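Local structure of outer membrane protein (Bartonella henselae, 2FI9) at residues A[69-75]-A[119-125]; A[40-45]-A[61-65]. The protein is of unknown function; it is named an outer membrane protein, yet it folds as a compact alpha/beta domain of the DUF498/DUF598 family. All blocks are in the same frame, centred on the assembly; numbering follows the deposited sequence.

Contact 1. Residues A[69-75]-A[119-125]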
ATOM      1  N   ILE A  69       0.946 -12.632   0.364  1.00 34.39           N
ATOM      2  CA  ILE A  69       0.036 -11.550  -0.030  1.00 34.16           C
ATOM      3  C   ILE A  69      -0.941 -12.075  -1.067  1.00 34.06           C
ATOM      4  O   ILE A  69      -0.520 -12.524  -2.136  1.00 33.60           O
ATOM      5  CB  ILE A  69       0.823 -10.329  -0.605  1.00 33.94           C
ATOM      6  CG1 ILE A  69       1.779  -9.774   0.468  1.00 33.36           C
ATOM      7  CG2 ILE A  69      -0.130  -9.241  -1.104  1.00 31.92           C
ATOM      8  CD1 ILE A  69       2.839  -8.832  -0.068  1.00 34.69           C
ATOM      9  N   GLU A  70      -2.239 -12.025  -0.753  1.00 34.28           N
ATOM     10  CA  GLU A  70      -3.288 -12.359  -1.739  1.00 34.51           C
ATOM     11  C   GLU A  70      -3.869 -11.127  -2.407  1.00 34.21           C
ATOM     12  O   GLU A  70      -4.303 -11.184  -3.569  1.00 33.46           O
ATOM     13  CB  GLU A  70      -4.443 -13.117  -1.097  1.00 35.24           C
ATOM     14  CG  GLU A  70      -4.079 -14.495  -0.567  1.00 38.98           C
ATOM     15  CD  GLU A  70      -5.261 -15.447  -0.606  1.00 44.24           C
ATOM     16  OE1 GLU A  70      -5.883 -15.580  -1.694  1.00 47.97           O
ATOM     17  OE2 GLU A  70      -5.566 -16.062   0.445  1.00 47.10           O
ATOM     18  N   VAL A  71      -3.904 -10.021  -1.674  1.00 33.72           N
ATOM     19  CA  VAL A  71      -4.528  -8.794  -2.204  1.00 33.65           C
ATOM     20  C   VAL A  71      -3.686  -7.555  -1.890  1.00 33.37           C
ATOM     21  O   VAL A  71      -3.197  -7.390  -0.763  1.00 33.77           O
ATOM     22  CB  VAL A  71      -6.027  -8.627  -1.741  1.00 33.19           C
ATOM     23  CG1 VAL A  71      -6.161  -8.655  -0.253  1.00 35.75           C
ATOM     24  CG2 VAL A  71      -6.667  -7.337  -2.304  1.00 34.04           C
ATOM     25  N   LEU A  72      -3.469  -6.736  -2.920  1.00 33.05           N
ATOM     26  CA  LEU A  72      -2.791  -5.469  -2.773  1.00 32.12           C
ATOM     27  C   LEU A  72      -3.738  -4.293  -3.060  1.00 31.77           C
ATOM     28  O   LEU A  72      -4.327  -4.195  -4.161  1.00 31.19           O
ATOM     29  CB  LEU A  72      -1.572  -5.401  -3.704  1.00 31.99           C
ATOM     30  CG  LEU A  72      -0.842  -4.051  -3.674  1.00 31.86           C
ATOM     31  CD1 LEU A  72      -0.191  -3.773  -2.311  1.00 32.14           C
ATOM     32  CD2 LEU A  72       0.179  -4.001  -4.784  1.00 31.85           C
ATOM     33  N   LEU A  73      -3.881  -3.408  -2.078  1.00 30.14           N
ATOM     34  CA  LEU A  73      -4.644  -2.182  -2.274  1.00 30.50           C
ATOM     35  C   LEU A  73      -3.641  -1.107  -2.631  1.00 30.57           C
ATOM     36  O   LEU A  73      -2.576  -1.024  -2.013  1.00 31.02           O
ATOM     37  CB  LEU A  73      -5.403  -1.801  -1.001  1.00 30.77           C
ATOM     38  CG  LEU A  73      -6.256  -2.939  -0.429  1.00 31.45           C
ATOM     39  CD1 LEU A  73      -6.772  -2.595   0.954  1.00 32.70           C
ATOM     40  CD2 LEU A  73      -7.410  -3.254  -1.386  1.00 31.45           C
ATOM     41  N   ILE A  74      -3.956  -0.314  -3.654  1.00 30.21           N
ATOM     42  CA  ILE A  74      -3.085   0.755  -4.073  1.00 30.09           C
ATOM     43  C   ILE A  74      -3.801   2.091  -3.933  1.00 29.95           C
ATOM     44  O   ILE A  74      -4.809   2.369  -4.619  1.00 29.73           O
ATOM     45  CB  ILE A  74      -2.587   0.524  -5.519  1.00 30.62           C
ATOM     46  CG1 ILE A  74      -1.856  -0.824  -5.583  1.00 31.17           C
ATOM     47  CG2 ILE A  74      -1.654   1.661  -5.950  1.00 31.24           C
ATOM     48  CD1 ILE A  74      -1.701  -1.383  -6.977  1.00 31.38           C
ATOM     49  N   GLY A  75      -3.290   2.910  -3.020  1.00 30.40           N
ATOM     50  CA  GLY A  75      -3.842   4.242  -2.771  1.00 29.78           C
ATOM     51  C   GLY A  75      -3.084   5.197  -3.662  1.00 30.51           C
ATOM     52  O   GLY A  75      -1.875   5.403  -3.458  1.00 30.55           O
ATOM     53  N   ALA A 119      -4.856 -11.830   3.963  1.00 34.10           N
ATOM     54  CA  ALA A 119      -3.480 -11.616   3.505  1.00 33.06           C
ATOM     55  C   ALA A 119      -3.424 -10.351   2.624  1.00 32.24           C
ATOM     56  O   ALA A 119      -3.257 -10.432   1.408  1.00 31.83           O
ATOM     57  CB  ALA A 119      -2.949 -12.863   2.746  1.00 32.43           C
ATOM     58  N   VAL A 120      -3.562  -9.191   3.262  1.00 31.31           N
ATOM     59  CA  VAL A 120      -3.677  -7.908   2.566  1.00 31.13           C
ATOM     60  C   VAL A 120      -2.406  -7.074   2.714  1.00 31.14           C
ATOM     61  O   VAL A 120      -1.736  -7.086   3.779  1.00 30.69           O
ATOM     62  CB  VAL A 120      -4.922  -7.105   3.082  1.00 30.89           C
ATOM     63  CG1 VAL A 120      -4.761  -6.718   4.529  1.00 31.79           C
ATOM     64  CG2 VAL A 120      -5.235  -5.866   2.184  1.00 29.94           C
ATOM     65  N   ALA A 121      -2.081  -6.366   1.637  1.00 30.47           N
ATOM     66  CA  ALA A 121      -0.967  -5.442   1.589  1.00 30.78           C
ATOM     67  C   ALA A 121      -1.511  -4.130   1.065  1.00 31.06           C
ATOM     68  O   ALA A 121      -2.549  -4.107   0.408  1.00 31.85           O
ATOM     69  CB  ALA A 121       0.148  -5.973   0.655  1.00 30.65           C
ATOM     70  N   ALA A 122      -0.810  -3.037   1.339  1.00 31.75           N
ATOM     71  CA  ALA A 122      -1.193  -1.731   0.800  1.00 31.31           C
ATOM     72  C   ALA A 122       0.030  -0.939   0.364  1.00 31.56           C
ATOM     73  O   ALA A 122       1.063  -0.964   1.034  1.00 32.12           O
ATOM     74  CB  ALA A 122      -1.974  -0.944   1.846  1.00 31.72           C
ATOM     75  N   LEU A 123      -0.087  -0.246  -0.769  1.00 31.39           N
ATOM     76  CA  LEU A 123       0.889   0.728  -1.184  1.00 31.70           C
ATOM     77  C   LEU A 123       0.165   2.049  -1.126  1.00 31.53           C
ATOM     78  O   LEU A 123      -0.846   2.221  -1.796  1.00 32.10           O
ATOM     79  CB  LEU A 123       1.343   0.441  -2.616  1.00 31.77           C
ATOM     80  CG  LEU A 123       2.298   1.451  -3.257  1.00 33.31           C
ATOM     81  CD1 LEU A 123       3.521   1.694  -2.412  1.00 32.56           C
ATOM     82  CD2 LEU A 123       2.733   0.981  -4.664  1.00 33.85           C
ATOM     83  N   LEU A 124       0.663   2.987  -0.332  1.00 31.04           N
ATOM     84  CA  LEU A 124      -0.114   4.196  -0.075  1.00 31.55           C
ATOM     85  C   LEU A 124       0.660   5.463  -0.410  1.00 31.52           C
ATOM     86  O   LEU A 124       1.626   5.788   0.279  1.00 31.54           O
ATOM     87  CB  LEU A 124      -0.582   4.219   1.387  1.00 31.05           C
ATOM     88  CG  LEU A 124      -1.335   2.978   1.892  1.00 31.08           C
ATOM     89  CD1 LEU A 124      -1.458   2.951   3.400  1.00 27.36           C
ATOM     90  CD2 LEU A 124      -2.732   2.871   1.283  1.00 29.31           C
ATOM     91  N   PHE A 125       0.229   6.177  -1.453  1.00 30.99           N
ATOM     92  CA  PHE A 125       0.799   7.484  -1.753  1.00 30.60           C
ATOM     93  C   PHE A 125       0.300   8.485  -0.740  1.00 30.85           C
ATOM     94  O   PHE A 125      -0.897   8.640  -0.562  1.00 30.51           O
ATOM     95  CB  PHE A 125       0.418   7.940  -3.144  1.00 31.01           C
ATOM     96  CG  PHE A 125       1.027   9.259  -3.548  1.00 30.85           C
ATOM     97  CD1 PHE A 125       2.383   9.351  -3.852  1.00 29.30           C
ATOM     98  CD2 PHE A 125       0.234  10.399  -3.668  1.00 31.30           C
ATOM     99  CE1 PHE A 125       2.942  10.558  -4.243  1.00 29.66           C
ATOM    100  CE2 PHE A 125       0.790  11.621  -4.088  1.00 31.65           C
ATOM    101  CZ  PHE A 125       2.140  11.699  -4.368  1.00 29.15           C
TER
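I69 opens the contact by laying its CG2 on the methyl of A121, 3.7 Å from CB; with chi1 at -61° this branch lies anti to the backbone N. At E70 the backbone turns so that two successive amides reach one oxygen: E70 N, 2.9 Å from A119 O, approaches in the carbonyl plane, while V71 N is the longer and straighter partner of the same O. The aliphatic start of the E70 side chain runs over the CB of A119, and its carboxylate is carried on toward solvent. From V71 the segments are parallel strands, 71-75 beside 120-124, in the middle of the mixed five-stranded sheet. V71 O takes A121 N at 2.8 Å, and on the face shared by V71 and V120 CG1 of V71 lies alongside CG2 of V120. L72 turns to the other face, yet its CD1 curls back to 3.7 Å from A121 CB. L73 bonds through both its N and its O: its N-H points almost straight at A121 O (173° at the hydrogen), its O receives L123 N, and its CD1 comes across CG2 of V120, toward the side covered by helix 103-115. I74 shares its face with L123. G75 continues the ladder, its N 2.8 Å from L123 O and its O 3.0 Å from F125 N. Strand 97-101 binds the other edge of 71-75 through the peptides of E70, L72 and I74, so the ladder is interior to the sheet. Alternating backbone hydrogen bonds thus satisfy the buried N-H and C=O groups while small alanines and branched aliphatics supply apolar surfaces to both faces.

Contact 2. Residues A[40-45]-A[61-65]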
ATOM      1  N   ILE A  40       3.251  -4.428   4.298  1.00 32.34           N
ATOM      2  CA  ILE A  40       3.298  -5.819   3.858  1.00 32.17           C
ATOM      3  C   ILE A  40       3.522  -6.708   5.097  1.00 31.85           C
ATOM      4  O   ILE A  40       3.787  -6.187   6.183  1.00 30.77           O
ATOM      5  CB  ILE A  40       4.377  -6.006   2.759  1.00 32.15           C
ATOM      6  CG1 ILE A  40       5.729  -5.462   3.246  1.00 32.54           C
ATOM      7  CG2 ILE A  40       3.948  -5.277   1.500  1.00 31.08           C
ATOM      8  CD1 ILE A  40       6.880  -5.658   2.257  1.00 32.88           C
ATOM      9  N   PRO A  41       3.333  -8.034   4.973  1.00 31.44           N
ATOM     10  CA  PRO A  41       3.503  -8.855   6.189  1.00 31.69           C
ATOM     11  C   PRO A  41       4.794  -8.619   6.983  1.00 31.89           C
ATOM     12  O   PRO A  41       4.774  -8.747   8.223  1.00 31.63           O
ATOM     13  CB  PRO A  41       3.419 -10.286   5.652  1.00 31.98           C
ATOM     14  CG  PRO A  41       2.458 -10.147   4.527  1.00 31.35           C
ATOM     15  CD  PRO A  41       2.881  -8.853   3.834  1.00 31.91           C
ATOM     16  N   SER A  42       5.897  -8.283   6.300  1.00 31.91           N
ATOM     17  CA  SER A  42       7.195  -8.078   6.995  1.00 31.98           C
ATOM     18  C   SER A  42       7.334  -6.688   7.645  1.00 32.53           C
ATOM     19  O   SER A  42       8.302  -6.427   8.355  1.00 32.89           O
ATOM     20  CB  SER A  42       8.368  -8.307   6.044  1.00 32.27           C
ATOM     21  OG  SER A  42       8.420  -7.281   5.057  1.00 31.83           O
ATOM     22  N   GLY A  43       6.384  -5.796   7.372  1.00 32.97           N
ATOM     23  CA  GLY A  43       6.361  -4.506   8.045  1.00 32.92           C
ATOM     24  C   GLY A  43       5.834  -3.354   7.234  1.00 32.86           C
ATOM     25  O   GLY A  43       5.288  -3.541   6.140  1.00 33.33           O
ATOM     26  N   ILE A  44       6.000  -2.160   7.783  1.00 32.35           N
ATOM     27  CA  ILE A  44       5.641  -0.924   7.109  1.00 33.02           C
ATOM     28  C   ILE A  44       6.942  -0.221   6.764  1.00 33.44           C
ATOM     29  O   ILE A  44       7.743   0.064   7.664  1.00 33.58           O
ATOM     30  CB  ILE A  44       4.786  -0.022   8.034  1.00 32.96           C
ATOM     31  CG1 ILE A  44       3.542  -0.791   8.499  1.00 34.07           C
ATOM     32  CG2 ILE A  44       4.385   1.285   7.310  1.00 33.73           C
ATOM     33  CD1 ILE A  44       2.659  -0.061   9.503  1.00 32.89           C
ATOM     34  N   TYR A  45       7.151   0.065   5.479  1.00 33.45           N
ATOM     35  CA  TYR A  45       8.389   0.671   4.992  1.00 33.41           C
ATOM     36  C   TYR A  45       8.082   1.983   4.278  1.00 33.96           C
ATOM     37  O   TYR A  45       7.070   2.089   3.583  1.00 32.49           O
ATOM     38  CB  TYR A  45       9.059  -0.245   3.966  1.00 34.03           C
ATOM     39  CG  TYR A  45       9.386  -1.634   4.447  1.00 33.99           C
ATOM     40  CD1 TYR A  45      10.679  -1.964   4.839  1.00 34.59           C
ATOM     41  CD2 TYR A  45       8.409  -2.626   4.486  1.00 34.27           C
ATOM     42  CE1 TYR A  45      10.995  -3.246   5.275  1.00 33.55           C
ATOM     43  CE2 TYR A  45       8.704  -3.914   4.921  1.00 33.76           C
ATOM     44  CZ  TYR A  45      10.005  -4.215   5.303  1.00 34.07           C
ATOM     45  OH  TYR A  45      10.316  -5.481   5.745  1.00 34.56           O
ATOM     46  N   ARG A  61       8.826  -4.894  -3.168  1.00 33.97           N
ATOM     47  CA  ARG A  61       8.719  -5.631  -1.905  1.00 34.70           C
ATOM     48  C   ARG A  61       7.469  -6.510  -1.856  1.00 34.66           C
ATOM     49  O   ARG A  61       7.485  -7.598  -1.241  1.00 34.53           O
ATOM     50  CB  ARG A  61       8.744  -4.688  -0.707  1.00 34.77           C
ATOM     51  CG  ARG A  61      10.133  -4.283  -0.266  1.00 36.66           C
ATOM     52  CD  ARG A  61      10.047  -3.480   1.032  1.00 36.19           C
ATOM     53  NE  ARG A  61      11.347  -3.001   1.494  1.00 39.50           N
ATOM     54  CZ  ARG A  61      12.203  -3.709   2.235  1.00 40.27           C
ATOM     55  NH1 ARG A  61      11.924  -4.957   2.609  1.00 41.64           N
ATOM     56  NH2 ARG A  61      13.352  -3.166   2.618  1.00 39.80           N
ATOM     57  N   VAL A  62       6.396  -6.027  -2.490  1.00 34.00           N
ATOM     58  CA  VAL A  62       5.156  -6.784  -2.604  1.00 33.59           C
ATOM     59  C   VAL A  62       5.393  -8.041  -3.433  1.00 33.76           C
ATOM     60  O   VAL A  62       5.021  -9.139  -3.020  1.00 33.44           O
ATOM     61  CB  VAL A  62       4.024  -5.942  -3.225  1.00 33.53           C
ATOM     62  CG1 VAL A  62       2.808  -6.803  -3.551  1.00 32.62           C
ATOM     63  CG2 VAL A  62       3.632  -4.852  -2.288  1.00 33.38           C
ATOM     64  N   LEU A  63       6.027  -7.883  -4.590  1.00 33.55           N
ATOM     65  CA  LEU A  63       6.294  -9.020  -5.451  1.00 34.51           C
ATOM     66  C   LEU A  63       7.144 -10.048  -4.688  1.00 34.89           C
ATOM     67  O   LEU A  63       6.884 -11.253  -4.731  1.00 35.16           O
ATOM     68  CB  LEU A  63       6.988  -8.565  -6.744  1.00 34.07           C
ATOM     69  CG  LEU A  63       6.124  -7.634  -7.628  1.00 35.55           C
ATOM     70  CD1 LEU A  63       6.917  -7.139  -8.825  1.00 36.01           C
ATOM     71  CD2 LEU A  63       4.835  -8.316  -8.108  1.00 34.29           C
ATOM     72  N   GLU A  64       8.149  -9.558  -3.979  1.00 35.50           N
ATOM     73  CA  GLU A  64       9.093 -10.427  -3.281  1.00 36.38           C
ATOM     74  C   GLU A  64       8.445 -11.222  -2.139  1.00 36.05           C
ATOM     75  O   GLU A  64       8.914 -12.305  -1.783  1.00 36.47           O
ATOM     76  CB  GLU A  64      10.271  -9.593  -2.759  1.00 36.62           C
ATOM     77  CG  GLU A  64      11.182  -9.035  -3.882  1.00 38.02           C
ATOM     78  CD  GLU A  64      12.082  -7.879  -3.412  1.00 38.32           C
ATOM     79  OE1 GLU A  64      12.248  -7.713  -2.183  1.00 41.15           O
ATOM     80  OE2 GLU A  64      12.645  -7.151  -4.263  1.00 38.84           O
ATOM     81  N   GLU A  65       7.374 -10.676  -1.566  1.00 35.90           N
ATOM     82  CA  GLU A  65       6.669 -11.322  -0.461  1.00 35.65           C
ATOM     83  C   GLU A  65       5.322 -11.889  -0.916  1.00 35.16           C
ATOM     84  O   GLU A  65       4.417 -12.094  -0.099  1.00 35.30           O
ATOM     85  CB  GLU A  65       6.455 -10.322   0.675  1.00 35.29           C
ATOM     86  CG  GLU A  65       7.734  -9.839   1.297  1.00 36.79           C
ATOM     87  CD  GLU A  65       7.522  -9.116   2.626  1.00 37.23           C
ATOM     88  OE1 GLU A  65       6.463  -9.287   3.289  1.00 36.16           O
ATOM     89  OE2 GLU A  65       8.439  -8.366   3.001  1.00 38.22           O
TER
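I40 and V62 form the close-packed floor of this contact, CG2 of I40 crossing CG2 of V62 at 3.8 Å. Chi1 of 53° sets CG1 of I40 between its backbone N and carbonyl carbon and carries CD1 to the helix end, where it meets CB of R61 at 3.6 Å and passes at about a right angle to the side chain of E65. The carboxylate of E65 therefore has an aliphatic flank on one side and a polar grip on another: OE1 accepts S42 N at 3.2 Å through its syn lone pair, and CD of P41 lies beside the same oxygen. S42 OG lies 2.3 Å from E65 OE2, too close to be trusted in detail, which leaves that link doubtful and S42 N to OE1 the firmer tie. The Y45 hydroxyl donates to S42 OG, 2.7 Å from Y45 OH in the plane of the ring, and holds the serine hydroxyl beside the carboxylate. The I40-G43 segment is a type I beta turn of a beta hairpin joining strands 36-40 and 43-47, closed by reciprocal backbone bonds between I40 and G43; G43 adopts angles suited to glycine. Against this hairpin tip comes the end of helix 60-64, with E65 the first residue beyond its helical angles. Toward solvent the packing gives way to a flat stack. R61, its chain extended from CG to NE, lays its guanidinium over one face of the Y45 ring, planes 15° apart, with CZ 3.7 Å from the ring centroid in a cation-pi contact. CD of R61 also sits over the face, 3.9 Å from the centroid of Y45, as a CH-pi partner. R61 is exposed, whereas V62 is buried and continues inward onto I38 of strand 36-40 and I96.

The centres of contact 1 and contact 2 lie about 9 Å apart, and they come in series along the chain: the hairpin turn and helix 60-64 are paired before strand 71-75 begins. Both reach the mixed five-stranded sheet, whose order runs 43-47, 36-40, 120-124, 71-75, 97-101, so contact 2 lies at its hairpin edge and contact 1 in its interior. They touch directly: CG1 of I69 is 3.7 Å from CD of P41, and CG2 of I40 lies 4.0 Å from CB of A121. V62 also meets L72. Helix 60-64 and the strand after it thus share one apolar layer, so the hairpin end packs next to the parallel pair 120-124 and 71-75.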